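Local coordinates for probable hydrolase (Pseudomonas aeruginosa, PDB 3OM8), which is probably an alpha/beta-fold hydrolase, possibly a 3-oxoadipate enol-lactonase, at residues W136-I140 and F192-R196. Numbering follows the deposited sequence.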
loop_
_atom_site.group_PDB
_atom_site.type_symbol
_atom_site.label_atom_id
_atom_site.label_comp_id
_atom_site.label_asym_id
_atom_site.label_seq_id
_atom_site.Cartn_x
_atom_site.Cartn_y
_atom_site.Cartn_z
ATOM N N TRP B 136 -13.971 -1.158 -24.850
ATOM C CA TRP B 136 -12.962 -1.926 -25.571
ATOM C C TRP B 136 -13.380 -2.187 -27.020
ATOM O O TRP B 136 -12.546 -2.162 -27.921
ATOM C CB TRP B 136 -12.612 -3.219 -24.833
ATOM C CG TRP B 136 -12.084 -2.947 -23.457
ATOM C CD1 TRP B 136 -12.743 -3.132 -22.280
ATOM C CD2 TRP B 136 -10.796 -2.396 -23.116
ATOM N NE1 TRP B 136 -11.943 -2.748 -21.228
ATOM C CE2 TRP B 136 -10.746 -2.291 -21.714
ATOM C CE3 TRP B 136 -9.682 -1.994 -23.860
ATOM C CZ2 TRP B 136 -9.625 -1.797 -21.039
ATOM C CZ3 TRP B 136 -8.579 -1.504 -23.200
ATOM C CH2 TRP B 136 -8.553 -1.408 -21.795
ATOM N N ASP B 137 -14.672 -2.424 -27.233
ATOM C CA ASP B 137 -15.226 -2.528 -28.578
ATOM C C ASP B 137 -15.012 -1.230 -29.340
ATOM O O ASP B 137 -14.600 -1.240 -30.494
ATOM C CB ASP B 137 -16.713 -2.859 -28.515
ATOM C CG ASP B 137 -16.967 -4.320 -28.221
ATOM O OD1 ASP B 137 -16.200 -5.173 -28.720
ATOM O OD2 ASP B 137 -17.935 -4.614 -27.495
ATOM N N GLU B 138 -15.284 -0.110 -28.685
ATOM C CA GLU B 138 -15.001 1.196 -29.267
ATOM C C GLU B 138 -13.533 1.338 -29.653
ATOM O O GLU B 138 -13.214 1.879 -30.710
ATOM C CB GLU B 138 -15.385 2.315 -28.302
ATOM C CG GLU B 138 -16.878 2.438 -28.087
ATOM C CD GLU B 138 -17.232 3.476 -27.042
ATOM O OE1 GLU B 138 -16.327 4.232 -26.619
ATOM O OE2 GLU B 138 -18.418 3.532 -26.645
ATOM N N ARG B 139 -12.641 0.849 -28.796
ATOM C CA ARG B 139 -11.208 0.979 -29.043
ATOM C C ARG B 139 -10.723 0.041 -30.148
ATOM O O ARG B 139 -9.777 0.351 -30.872
ATOM C CB ARG B 139 -10.426 0.751 -27.751
ATOM C CG ARG B 139 -10.608 1.873 -26.743
ATOM C CD ARG B 139 -10.015 1.523 -25.395
ATOM N NE ARG B 139 -10.060 2.659 -24.478
ATOM C CZ ARG B 139 -10.216 2.560 -23.159
ATOM N NH1 ARG B 139 -10.243 3.657 -22.414
ATOM N NH2 ARG B 139 -10.348 1.370 -22.581
ATOM N N ILE B 140 -11.375 -1.109 -30.269
ATOM C CA ILE B 140 -11.084 -2.042 -31.345
ATOM C C ILE B 140 -11.494 -1.423 -32.700
ATOM O O ILE B 140 -10.701 -1.386 -33.649
ATOM C CB ILE B 140 -11.806 -3.394 -31.101
ATOM C CG1 ILE B 140 -11.158 -4.137 -29.927
ATOM C CG2 ILE B 140 -11.811 -4.253 -32.366
ATOM C CD1 ILE B 140 -11.942 -5.340 -29.442
ATOM N N PHE B 192 -7.033 -5.970 -26.946
ATOM C CA PHE B 192 -8.237 -5.335 -26.397
ATOM C C PHE B 192 -9.381 -6.327 -26.190
ATOM O O PHE B 192 -10.182 -6.176 -25.274
ATOM C CB PHE B 192 -8.770 -4.232 -27.324
ATOM C CG PHE B 192 -7.896 -3.018 -27.413
ATOM C CD1 PHE B 192 -7.126 -2.614 -26.342
ATOM C CD2 PHE B 192 -7.868 -2.261 -28.571
ATOM C CE1 PHE B 192 -6.333 -1.482 -26.430
ATOM C CE2 PHE B 192 -7.079 -1.129 -28.663
ATOM C CZ PHE B 192 -6.312 -0.734 -27.593
ATOM N N ALA B 193 -9.493 -7.315 -27.068
ATOM C CA ALA B 193 -10.580 -8.281 -26.952
ATOM C C ALA B 193 -10.342 -9.250 -25.792
ATOM O O ALA B 193 -11.270 -9.591 -25.064
ATOM C CB ALA B 193 -10.787 -9.035 -28.270
ATOM N N ALA B 194 -9.101 -9.695 -25.635
ATOM C CA ALA B 194 -8.724 -10.521 -24.493
ATOM C C ALA B 194 -9.103 -9.781 -23.215
ATOM O O ALA B 194 -9.761 -10.335 -22.342
ATOM C CB ALA B 194 -7.227 -10.825 -24.508
ATOM N N VAL B 195 -8.702 -8.518 -23.134
ATOM C CA VAL B 195 -9.014 -7.668 -21.988
ATOM C C VAL B 195 -10.520 -7.515 -21.794
ATOM O O VAL B 195 -11.039 -7.685 -20.692
ATOM C CB VAL B 195 -8.415 -6.264 -22.161
ATOM C CG1 VAL B 195 -8.869 -5.373 -21.040
ATOM C CG2 VAL B 195 -6.908 -6.336 -22.216
ATOM N N ARG B 196 -11.215 -7.191 -22.876
ATOM C CA ARG B 196 -12.663 -7.009 -22.846
ATOM C C ARG B 196 -13.393 -8.171 -22.180
ATOM O O ARG B 196 -14.288 -7.960 -21.367
ATOM C CB ARG B 196 -13.198 -6.803 -24.271
ATOM C CG ARG B 196 -14.702 -6.629 -24.364
ATOM C CD ARG B 196 -15.189 -6.926 -25.790
ATOM N NE ARG B 196 -14.800 -8.276 -26.186
ATOM C CZ ARG B 196 -14.571 -8.673 -27.434
ATOM N NH1 ARG B 196 -14.696 -7.829 -28.454
ATOM N NH2 ARG B 196 -14.210 -9.926 -27.656
#
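Trp136 lays one face of its indole over Val195, whose CG1 sits 3.8 Å from the centroid of the six-membered ring and only 20° off its normal, a CH-pi contact. The edge of the same indole meets Phe192, with Trp136 CE3 3.6 Å from Phe192 CD1; the two rings are inclined at 39°, an oblique pairing. Phe192 in turn takes Arg139 CB over one face, 4.2 Å from the ring centroid, while Ile140 CG1 comes within 3.5 Å of Phe192 CB. The two helices run nearly antiparallel here: the axes of 136-140 and 192-196 approach to 9.4 Å, with N-to-C directions at 172°. Both belong to the largely helical region inserted between strands 118-124 and 211-216 of the alpha/beta hydrolase fold, the cap of this family. The same side chains that meet helix 134-145 also reach other parts of the chain: Val195 packs on Leu130 and lies near a probable Ser101-His246-Asp219 triad, and Phe192 touches Ile36 in the loop after strand 29-33. The indole has its own polar tie, Trp136 NE1 donating to Leu130 O. Toward solvent the apolar layer gives way to charge. Arg196 NH1 donates to Asp137 OD1 at 3.1 Å, a salt bridge in which the carboxylate oxygen lies near the guanidinium plane. Close by, the aliphatic base of Arg196 closes on the indole's stem, Trp136 CB to Arg196 CB being 3.7 Å.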